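Local coordinates for CalsepRRP (Calystegia sepium, PDB 1JY5), which is an RNase-related protein of the ribonuclease T2 family that may bind and cleave RNA, at residues Val167-Ser172 against Gln177-Phe182; Leu10-Ser15 against Met125-Tyr130; Ser133-Glu138 against Ser160-Thr165; Cys31-Val36 against Tyr78-Ser83. All coordinates share one frame; numbering follows the deposited sequence.

Contact 1 of 4, residues Val167-Ser172 against Gln177-Phe182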
# COMPACT_ATOMS: atom_id res chain seq x y z
N VAL A 167 -8.55 7.22 0.25
CA VAL A 167 -8.81 7.15 1.67
C VAL A 167 -7.42 7.41 2.26
O VAL A 167 -6.44 6.83 1.80
CB VAL A 167 -9.34 5.75 2.09
CG1 VAL A 167 -9.50 5.69 3.60
CG2 VAL A 167 -10.69 5.50 1.42
N VAL A 168 -7.33 8.30 3.24
CA VAL A 168 -6.04 8.61 3.85
C VAL A 168 -6.04 8.34 5.35
O VAL A 168 -6.99 8.68 6.05
CB VAL A 168 -5.65 10.10 3.64
CG1 VAL A 168 -4.26 10.34 4.23
CG2 VAL A 168 -5.65 10.46 2.15
N LYS A 169 -4.96 7.72 5.83
CA LYS A 169 -4.80 7.42 7.24
C LYS A 169 -3.54 8.15 7.72
O LYS A 169 -2.55 8.25 6.98
CB LYS A 169 -4.63 5.91 7.46
CG LYS A 169 -5.77 5.06 6.91
CD LYS A 169 -7.11 5.40 7.54
CE LYS A 169 -8.18 4.41 7.12
NZ LYS A 169 -9.51 4.78 7.67
N CYS A 170 -3.59 8.66 8.94
CA CYS A 170 -2.47 9.40 9.51
C CYS A 170 -1.91 8.79 10.78
O CYS A 170 -2.57 8.02 11.47
CB CYS A 170 -2.86 10.85 9.78
SG CYS A 170 -3.01 11.80 8.25
N LYS A 171 -0.67 9.17 11.07
CA LYS A 171 0.03 8.72 12.26
C LYS A 171 0.38 9.98 13.02
O LYS A 171 1.35 10.67 12.69
CB LYS A 171 1.29 7.95 11.86
CG LYS A 171 2.01 7.25 12.98
CD LYS A 171 3.22 6.51 12.43
CE LYS A 171 3.97 5.75 13.51
NZ LYS A 171 5.16 5.06 12.94
N SER A 172 -0.43 10.30 14.02
CA SER A 172 -0.25 11.47 14.87
C SER A 172 -0.54 12.79 14.15
O SER A 172 -1.32 13.62 14.63
CB SER A 172 1.17 11.51 15.44
OG SER A 172 1.33 12.60 16.32
N GLN A 177 -0.71 6.37 5.31
CA GLN A 177 -1.21 5.48 4.27
C GLN A 177 -2.26 6.11 3.37
O GLN A 177 -3.11 6.88 3.81
CB GLN A 177 -1.78 4.22 4.95
CG GLN A 177 -2.39 3.18 4.01
CD GLN A 177 -2.79 1.91 4.75
OE1 GLN A 177 -1.93 1.14 5.20
NE2 GLN A 177 -4.09 1.69 4.90
N VAL A 178 -2.18 5.80 2.08
CA VAL A 178 -3.15 6.28 1.10
C VAL A 178 -3.76 5.04 0.45
O VAL A 178 -3.03 4.13 0.05
CB VAL A 178 -2.50 7.18 0.02
CG1 VAL A 178 -3.49 7.41 -1.12
CG2 VAL A 178 -2.13 8.53 0.64
N GLN A 179 -5.08 5.01 0.36
CA GLN A 179 -5.79 3.88 -0.24
C GLN A 179 -6.55 4.28 -1.50
O GLN A 179 -7.33 5.23 -1.48
CB GLN A 179 -6.77 3.28 0.77
CG GLN A 179 -6.12 2.64 1.99
CD GLN A 179 -7.13 2.29 3.07
OE1 GLN A 179 -8.34 2.30 2.83
NE2 GLN A 179 -6.65 1.98 4.26
N ILE A 180 -6.30 3.55 -2.58
CA ILE A 180 -6.95 3.75 -3.87
C ILE A 180 -7.69 2.46 -4.18
O ILE A 180 -7.12 1.38 -4.05
CB ILE A 180 -5.92 3.97 -5.00
CG1 ILE A 180 -4.97 5.12 -4.65
CG2 ILE A 180 -6.64 4.26 -6.31
CD1 ILE A 180 -5.67 6.44 -4.43
N CYS A 181 -8.95 2.56 -4.60
CA CYS A 181 -9.73 1.36 -4.89
C CYS A 181 -9.91 1.04 -6.38
O CYS A 181 -9.94 1.93 -7.21
CB CYS A 181 -11.08 1.47 -4.16
SG CYS A 181 -10.78 1.47 -2.37
N PHE A 182 -9.98 -0.26 -6.68
CA PHE A 182 -10.16 -0.74 -8.05
C PHE A 182 -11.22 -1.84 -8.11
O PHE A 182 -11.33 -2.63 -7.18
CB PHE A 182 -8.85 -1.34 -8.60
CG PHE A 182 -7.71 -0.36 -8.69
CD1 PHE A 182 -6.88 -0.14 -7.59
CD2 PHE A 182 -7.46 0.33 -9.88
CE1 PHE A 182 -5.82 0.77 -7.67
CE2 PHE A 182 -6.40 1.24 -9.97
CZ PHE A 182 -5.58 1.46 -8.86
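Val167 and Gln179 face each other as a hydrogen-bonded antiparallel pair: Val167 N donates to Gln179 O at 2.9 Å, and Gln179 N returns a bond to Val167 O at 2.7 Å. Lys169 and Gln177 repeat the ring of bonds, with Lys169 N reaching Gln177 O at 2.9 Å. Between them lies the non-hydrogen-bonded pair of Val168 and Val178. These two side chains form the buried, core-facing side, where the CG2 methyls meet at 4.3 Å; beta-branched valine suits such a strand position because it is compact and favours extended backbone. The face of Val167, Lys169 and the two glutamines is the solvent side. Close packing is found there too, since Val167 CB lies 3.8 Å from Gln179 CB, while Lys169 CB is 4.2 Å from Gln177 CB. Looseness belongs to the lysine end: the chain bends at chi2 (-60°), which carries the amine away from strand 177-182, where a charged group can stay at the surface. The two strands form the hairpin of 167-171 and 174-182. Past the valines, Val168 reaches Cys198 and Val178 reaches Phe40 of strand 40-48, while strand 7-14 bonds the other edge of 174-182 through Leu12 and Leu10.

Contact 2 of 4, residues Leu10-Ser15 against Met125-Tyr130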
# COMPACT_ATOMS: atom_id res chain seq x y z
N LEU A 10 -5.76 -0.74 -3.04
CA LEU A 10 -4.30 -0.68 -3.16
C LEU A 10 -3.89 0.28 -2.05
O LEU A 10 -4.19 1.46 -2.10
CB LEU A 10 -3.85 -0.11 -4.53
CG LEU A 10 -2.34 0.16 -4.68
CD1 LEU A 10 -1.56 -1.13 -4.54
CD2 LEU A 10 -2.02 0.80 -6.04
N ALA A 11 -3.23 -0.25 -1.02
CA ALA A 11 -2.79 0.58 0.09
C ALA A 11 -1.32 0.90 -0.11
O ALA A 11 -0.51 0.03 -0.44
CB ALA A 11 -3.01 -0.15 1.42
N LEU A 12 -0.98 2.17 0.08
CA LEU A 12 0.39 2.65 -0.09
C LEU A 12 0.89 3.27 1.22
O LEU A 12 0.14 3.94 1.92
CB LEU A 12 0.45 3.68 -1.21
CG LEU A 12 -0.13 3.21 -2.56
CD1 LEU A 12 -0.14 4.37 -3.55
CD2 LEU A 12 0.70 2.05 -3.10
N THR A 13 2.16 3.05 1.53
CA THR A 13 2.75 3.57 2.75
C THR A 13 3.71 4.71 2.47
O THR A 13 4.53 4.63 1.56
CB THR A 13 3.53 2.47 3.49
OG1 THR A 13 2.67 1.35 3.74
CG2 THR A 13 4.08 2.99 4.81
N TRP A 14 3.60 5.79 3.24
CA TRP A 14 4.52 6.92 3.06
C TRP A 14 5.76 6.54 3.86
O TRP A 14 5.74 6.51 5.10
CB TRP A 14 3.89 8.21 3.59
CG TRP A 14 4.79 9.41 3.39
CD1 TRP A 14 5.57 10.02 4.34
CD2 TRP A 14 5.04 10.10 2.16
NE1 TRP A 14 6.29 11.05 3.77
CE2 TRP A 14 5.99 11.12 2.44
CE3 TRP A 14 4.57 9.95 0.85
CZ2 TRP A 14 6.46 11.99 1.45
CZ3 TRP A 14 5.04 10.82 -0.13
CH2 TRP A 14 5.98 11.83 0.17
N SER A 15 6.84 6.23 3.15
CA SER A 15 8.09 5.79 3.79
C SER A 15 8.61 6.72 4.88
O SER A 15 9.15 6.25 5.89
CB SER A 15 9.18 5.58 2.73
OG SER A 15 9.63 6.82 2.20
N MET A 125 2.12 -3.44 -11.11
CA MET A 125 1.62 -2.78 -12.31
C MET A 125 0.78 -1.57 -11.95
O MET A 125 0.99 -0.48 -12.47
CB MET A 125 0.77 -3.75 -13.14
CG MET A 125 0.25 -3.16 -14.45
SD MET A 125 -0.86 -4.33 -15.29
CE MET A 125 -2.34 -4.12 -14.28
N LEU A 126 -0.20 -1.76 -11.06
CA LEU A 126 -1.07 -0.67 -10.63
C LEU A 126 -0.24 0.41 -9.94
O LEU A 126 -0.44 1.61 -10.16
CB LEU A 126 -2.15 -1.20 -9.69
CG LEU A 126 -3.17 -2.18 -10.29
CD1 LEU A 126 -4.06 -2.76 -9.20
CD2 LEU A 126 -4.01 -1.47 -11.35
N TYR A 127 0.71 -0.02 -9.11
CA TYR A 127 1.58 0.91 -8.38
C TYR A 127 2.39 1.79 -9.33
O TYR A 127 2.54 2.99 -9.09
CB TYR A 127 2.55 0.12 -7.49
CG TYR A 127 3.63 0.98 -6.85
CD1 TYR A 127 3.38 1.73 -5.70
CD2 TYR A 127 4.91 1.02 -7.40
CE1 TYR A 127 4.38 2.50 -5.11
CE2 TYR A 127 5.92 1.79 -6.82
CZ TYR A 127 5.65 2.52 -5.67
OH TYR A 127 6.65 3.25 -5.07
N PHE A 128 2.92 1.20 -10.40
CA PHE A 128 3.70 1.96 -11.37
C PHE A 128 2.82 2.82 -12.26
O PHE A 128 3.21 3.91 -12.67
CB PHE A 128 4.51 1.01 -12.27
CG PHE A 128 5.66 0.35 -11.56
CD1 PHE A 128 5.90 -1.01 -11.75
CD2 PHE A 128 6.49 1.07 -10.72
CE1 PHE A 128 6.97 -1.64 -11.11
CE2 PHE A 128 7.56 0.46 -10.07
CZ PHE A 128 7.80 -0.90 -10.26
N LYS A 129 1.62 2.32 -12.57
CA LYS A 129 0.71 3.07 -13.43
C LYS A 129 0.21 4.35 -12.76
O LYS A 129 0.19 5.41 -13.37
CB LYS A 129 -0.50 2.21 -13.82
CG LYS A 129 -1.47 2.93 -14.74
CD LYS A 129 -2.66 2.08 -15.12
CE LYS A 129 -3.55 2.83 -16.11
NZ LYS A 129 -4.80 2.07 -16.40
N TYR A 130 -0.20 4.23 -11.50
CA TYR A 130 -0.71 5.38 -10.75
C TYR A 130 0.28 5.83 -9.68
O TYR A 130 0.14 5.50 -8.51
CB TYR A 130 -2.05 5.04 -10.10
CG TYR A 130 -3.11 4.61 -11.09
CD1 TYR A 130 -3.43 3.27 -11.27
CD2 TYR A 130 -3.80 5.56 -11.85
CE1 TYR A 130 -4.40 2.87 -12.19
CE2 TYR A 130 -4.77 5.17 -12.77
CZ TYR A 130 -5.06 3.83 -12.93
OH TYR A 130 -6.02 3.44 -13.84
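Leu12 and Leu10 point from the sheet toward the helix, where Tyr127 and Leu126 receive them. Tyr127 can be followed outward. Its CB leaves the helix with CG anti to the backbone N (chi1 171°), which swings the ring along the strand. At the first ring carbon on one side, CD1, the CD2 methyl of Leu12 arrives at 3.7 Å; it lies near the ring plane, so it meets the edge. At the other edge sits CE2 of Phe128. The ring also borders Ile42, and at the tip the hydroxyl OH is hydrogen-bonded to the backbone oxygen of Phe40. Tyrosine therefore suits a mixed place, apolar along its sides and polar at its end. Nearer the helix backbone, Leu10 CD2 rests 4.2 Å from Leu126 CB; the two leucine chains run antiparallel, side by side, and both also touch Phe182. The strand and helix axes approach to 10.2 Å at an angle of 63°, a spacing usual for a helix laid on a sheet. Here helix 116-129 packs on the central antiparallel sheet of the alpha-beta RNase T2 fold.

Contact 3 of 4, residues Ser133-Glu138 against Ser160-Thr165; sequences SEILSE and SALRVT
Ile135 of helix 132-137 fits against Ala161 and Leu162 at the end of helix 151-162, and the residues before and after it explain how that helix is held. Ser133 comes first: its OG is hydrogen-bonded to the backbone N of Phe40, tying the helix to the start of strand 40-48, and its O accepts Ser137 N at 3.0 Å. Glu134 stands on the outer side, as suits a charged residue, while its backbone N is hydrogen-bonded to OD1 of Asn131. Ile135 then carries the contact. With CG1 anti to the carbonyl carbon (chi1 -71°) and the chain extended beyond it (chi2 175°), CD1 is sent well out from the helix. It meets Ala161 CB at 3.7 Å and Leu162 CD2 at 3.8 Å. The branch CG2 lies 3.8 Å from the same Ala161 CB, so the alanine methyl sits against both arms of the isoleucine; a small residue here lets the helices come near. Leu136 turns a different way, toward Ile154 and Ile158 further back in the partner helix. Glu138 N closes on Glu134 O at 3.0 Å. Across the contact, burial deepens from exposed Ala161 to buried Leu162, which also borders Tyr130 and Leu188. Just past it Arg163 leaves the helix with positive phi (76°), turning the chain toward strand 167-171. The arrangement is apolar helix-helix packing at the periphery of the alpha-beta fold, formed by Ile135 and the last turn of helix 151-162.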
# COMPACT_ATOMS: atom_id res chain seq x y z
N SER A 133 2.99 9.43 -5.64
CA SER A 133 4.07 10.33 -5.22
C SER A 133 4.27 11.44 -6.26
O SER A 133 4.53 12.59 -5.90
CB SER A 133 5.37 9.55 -5.03
OG SER A 133 5.23 8.57 -4.01
N GLU A 134 4.15 11.08 -7.53
CA GLU A 134 4.31 12.03 -8.63
C GLU A 134 3.13 12.99 -8.70
O GLU A 134 3.29 14.17 -9.00
CB GLU A 134 4.44 11.28 -9.97
CG GLU A 134 4.56 12.20 -11.19
CD GLU A 134 4.60 11.44 -12.51
OE1 GLU A 134 5.50 10.58 -12.68
OE2 GLU A 134 3.74 11.70 -13.37
N ILE A 135 1.93 12.47 -8.43
CA ILE A 135 0.74 13.30 -8.46
C ILE A 135 0.82 14.39 -7.39
O ILE A 135 0.49 15.55 -7.64
CB ILE A 135 -0.54 12.47 -8.24
CG1 ILE A 135 -0.81 11.59 -9.47
CG2 ILE A 135 -1.72 13.38 -7.95
CD1 ILE A 135 -1.97 10.64 -9.31
N LEU A 136 1.28 14.01 -6.20
CA LEU A 136 1.40 14.97 -5.12
C LEU A 136 2.51 15.99 -5.40
O LEU A 136 2.32 17.19 -5.22
CB LEU A 136 1.67 14.26 -3.79
CG LEU A 136 0.53 13.42 -3.21
CD1 LEU A 136 0.93 12.94 -1.82
CD2 LEU A 136 -0.75 14.24 -3.14
N SER A 137 3.66 15.51 -5.86
CA SER A 137 4.78 16.40 -6.14
C SER A 137 4.42 17.47 -7.17
O SER A 137 4.77 18.64 -7.01
CB SER A 137 6.00 15.61 -6.62
OG SER A 137 5.71 14.86 -7.78
N GLU A 138 3.71 17.08 -8.22
CA GLU A 138 3.32 18.03 -9.25
C GLU A 138 2.26 19.02 -8.76
O GLU A 138 1.90 19.96 -9.46
CB GLU A 138 2.81 17.28 -10.49
CG GLU A 138 3.80 16.24 -11.00
CD GLU A 138 3.32 15.55 -12.26
OE1 GLU A 138 2.10 15.28 -12.36
OE2 GLU A 138 4.16 15.25 -13.13
N SER A 160 -8.51 14.91 -8.39
CA SER A 160 -8.56 15.49 -9.73
C SER A 160 -7.72 14.71 -10.74
O SER A 160 -8.00 14.75 -11.93
CB SER A 160 -8.13 16.97 -9.69
OG SER A 160 -6.79 17.12 -9.29
N ALA A 161 -6.71 13.99 -10.27
CA ALA A 161 -5.86 13.22 -11.17
C ALA A 161 -6.43 11.83 -11.46
O ALA A 161 -6.31 11.33 -12.58
CB ALA A 161 -4.45 13.09 -10.59
N LEU A 162 -7.07 11.20 -10.47
CA LEU A 162 -7.62 9.86 -10.65
C LEU A 162 -9.12 9.82 -10.94
O LEU A 162 -9.63 8.84 -11.49
CB LEU A 162 -7.34 9.01 -9.40
CG LEU A 162 -5.88 8.97 -8.94
CD1 LEU A 162 -5.75 8.11 -7.68
CD2 LEU A 162 -5.00 8.42 -10.05
N ARG A 163 -9.83 10.88 -10.58
CA ARG A 163 -11.27 10.96 -10.78
C ARG A 163 -11.98 10.10 -9.74
O ARG A 163 -13.17 9.81 -9.85
CB ARG A 163 -11.64 10.53 -12.21
CG ARG A 163 -10.98 11.39 -13.29
CD ARG A 163 -11.02 10.72 -14.67
NE ARG A 163 -10.32 11.52 -15.68
CZ ARG A 163 -9.98 11.07 -16.88
NH1 ARG A 163 -10.27 9.83 -17.24
NH2 ARG A 163 -9.34 11.87 -17.73
N VAL A 164 -11.23 9.68 -8.72
CA VAL A 164 -11.80 8.92 -7.62
C VAL A 164 -11.19 9.48 -6.33
O VAL A 164 -10.10 10.05 -6.34
CB VAL A 164 -11.53 7.39 -7.73
CG1 VAL A 164 -12.36 6.80 -8.86
CG2 VAL A 164 -10.04 7.11 -7.95
N THR A 165 -11.90 9.31 -5.23
CA THR A 165 -11.42 9.83 -3.97
C THR A 165 -10.67 8.78 -3.17
O THR A 165 -11.15 7.67 -2.96
CB THR A 165 -12.61 10.39 -3.14
OG1 THR A 165 -13.27 11.40 -3.91
CG2 THR A 165 -12.13 10.99 -1.83

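Contact 4 of 4, residues Cys31-Val36 against Tyr78-Ser83; sequences CSRSEV and YWPSYS
Arg33 NH1 is hydrogen-bonded to the backbone oxygen of Ser76, in the last turn of helix 72-78, and approaches Pro80 CB at 4.2 Å. The neighbouring NH2 of the same guanidinium is hydrogen-bonded to the carbonyl of Pro27, so one carbonyl from helix 72-78 and one from the loop at Pro27 fix the rotation of the group. Arginine suits the place because its chain, extended from CG to NE, spans the gap between the segments, and its several N-H groups can serve both acceptors. Proline offers a rigid apolar ring whose CB lies beside the guanidinium, and its ring also touches Ala30. The backbone of 31-36 is folded tightly here: Arg33 is the centre of an inverse gamma turn, in which Ser34 N makes a weak bond to Ser32 O at 2.8 Å, and it then opens a type I beta turn closed by Val36 N to Arg33 O at 3.1 Å. Neither segment is regular helix or strand, so this is loop-to-loop packing at the surface, joined to a disulfide. The disulfide is that of Cys31 with Cys19, and the SG of Cys31 makes a sulfur-aromatic contact with Tyr82. Cys31 SG lies 3.9 Å from Tyr82 CD2 and 5.2 Å from the ring centroid, 82° off the ring normal, and so approaches the edge of the ring. It is also 4.1 Å from Tyr82 CB. Tyrosine can offer this edge to the sulfur while its far end stays polar: Tyr82 OH is hydrogen-bonded to Thr41 OG1 on strand 40-48.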
# COMPACT_ATOMS: atom_id res chain seq x y z
N CYS A 31 14.35 1.56 6.25
CA CYS A 31 14.61 2.89 6.81
C CYS A 31 16.08 3.31 6.74
O CYS A 31 16.39 4.49 6.84
CB CYS A 31 14.14 2.95 8.26
SG CYS A 31 12.34 2.94 8.49
N SER A 32 16.98 2.35 6.57
CA SER A 32 18.41 2.65 6.51
C SER A 32 18.87 3.07 5.11
O SER A 32 19.94 3.66 4.96
CB SER A 32 19.21 1.44 6.97
OG SER A 32 18.97 0.33 6.13
N ARG A 33 18.07 2.77 4.10
CA ARG A 33 18.41 3.09 2.72
C ARG A 33 18.25 4.57 2.40
O ARG A 33 17.27 4.98 1.76
CB ARG A 33 17.57 2.23 1.79
CG ARG A 33 17.63 0.75 2.16
CD ARG A 33 16.64 -0.11 1.39
NE ARG A 33 16.55 -1.43 1.99
CZ ARG A 33 15.75 -2.40 1.57
NH1 ARG A 33 14.95 -2.21 0.53
NH2 ARG A 33 15.74 -3.57 2.20
N SER A 34 19.22 5.38 2.84
CA SER A 34 19.20 6.82 2.61
C SER A 34 19.23 7.18 1.13
O SER A 34 18.73 8.23 0.73
CB SER A 34 20.40 7.47 3.31
OG SER A 34 21.61 7.06 2.70
N GLU A 35 19.81 6.30 0.32
CA GLU A 35 19.90 6.52 -1.12
C GLU A 35 18.53 6.62 -1.78
O GLU A 35 18.36 7.32 -2.78
CB GLU A 35 20.71 5.39 -1.77
CG GLU A 35 20.21 3.99 -1.42
CD GLU A 35 21.00 2.90 -2.10
OE1 GLU A 35 21.02 2.87 -3.35
OE2 GLU A 35 21.61 2.06 -1.40
N VAL A 36 17.55 5.91 -1.21
CA VAL A 36 16.19 5.91 -1.73
C VAL A 36 15.44 7.16 -1.28
O VAL A 36 15.44 7.51 -0.10
CB VAL A 36 15.41 4.67 -1.24
CG1 VAL A 36 13.98 4.70 -1.78
CG2 VAL A 36 16.11 3.40 -1.69
N TYR A 78 10.12 -1.42 -4.06
CA TYR A 78 8.80 -0.79 -4.01
C TYR A 78 7.80 -1.40 -3.04
O TYR A 78 6.73 -0.84 -2.82
CB TYR A 78 8.23 -0.73 -5.42
CG TYR A 78 9.18 -0.02 -6.36
CD1 TYR A 78 9.92 -0.72 -7.30
CD2 TYR A 78 9.35 1.36 -6.29
CE1 TYR A 78 10.82 -0.07 -8.15
CE2 TYR A 78 10.24 2.02 -7.13
CZ TYR A 78 10.97 1.30 -8.05
OH TYR A 78 11.85 1.96 -8.89
N TRP A 79 8.15 -2.55 -2.48
CA TRP A 79 7.30 -3.22 -1.50
C TRP A 79 8.16 -3.63 -0.30
O TRP A 79 8.10 -4.76 0.16
CB TRP A 79 6.66 -4.47 -2.12
CG TRP A 79 5.44 -4.95 -1.38
CD1 TRP A 79 5.22 -4.92 -0.04
CD2 TRP A 79 4.27 -5.55 -1.96
NE1 TRP A 79 3.99 -5.46 0.26
CE2 TRP A 79 3.39 -5.85 -0.90
CE3 TRP A 79 3.89 -5.85 -3.27
CZ2 TRP A 79 2.14 -6.45 -1.11
CZ3 TRP A 79 2.65 -6.45 -3.48
CH2 TRP A 79 1.79 -6.74 -2.40
N PRO A 80 8.97 -2.70 0.23
CA PRO A 80 9.82 -3.04 1.38
C PRO A 80 9.09 -3.06 2.71
O PRO A 80 7.94 -2.63 2.82
CB PRO A 80 10.88 -1.93 1.38
CG PRO A 80 10.76 -1.27 0.03
CD PRO A 80 9.29 -1.35 -0.27
N SER A 81 9.78 -3.57 3.73
CA SER A 81 9.27 -3.62 5.09
C SER A 81 9.99 -2.49 5.83
O SER A 81 11.13 -2.16 5.50
CB SER A 81 9.61 -4.97 5.72
OG SER A 81 9.12 -5.04 7.05
N TYR A 82 9.33 -1.87 6.82
CA TYR A 82 9.96 -0.79 7.58
C TYR A 82 10.11 -1.14 9.06
O TYR A 82 9.93 -0.29 9.93
CB TYR A 82 9.15 0.51 7.46
CG TYR A 82 9.07 1.07 6.06
CD1 TYR A 82 8.00 0.76 5.23
CD2 TYR A 82 10.09 1.87 5.54
CE1 TYR A 82 7.94 1.22 3.92
CE2 TYR A 82 10.05 2.34 4.23
CZ TYR A 82 8.96 2.01 3.42
OH TYR A 82 8.91 2.45 2.12
N SER A 83 10.47 -2.40 9.33
CA SER A 83 10.64 -2.87 10.70
C SER A 83 11.46 -4.16 10.69
O SER A 83 11.57 -4.82 9.66
CB SER A 83 9.27 -3.13 11.33
OG SER A 83 9.38 -3.34 12.73

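In the fold
From the N terminus the chain first lays down strand 7-14, whose residues 10-15 pack against helix 116-129, so contact 2 closes a loop of more than a hundred residues. Within that loop lies contact 4, which ties the segment after helix 15-18 to the one after helix 72-78; contacts 2 and 4 touch where Tyr127 and Phe128 meet Tyr78. Contact 3 follows along the chain, joining helix 132-137 to the end of helix 151-162, and contact 1 closes last, as a short hairpin. No two loops cross. Contacts 1 and 2 share the central sheet, because strands 7-14 and 174-182 are neighbours in it. Leu162 joins contact 3 to both, meeting Tyr130 and Ile180.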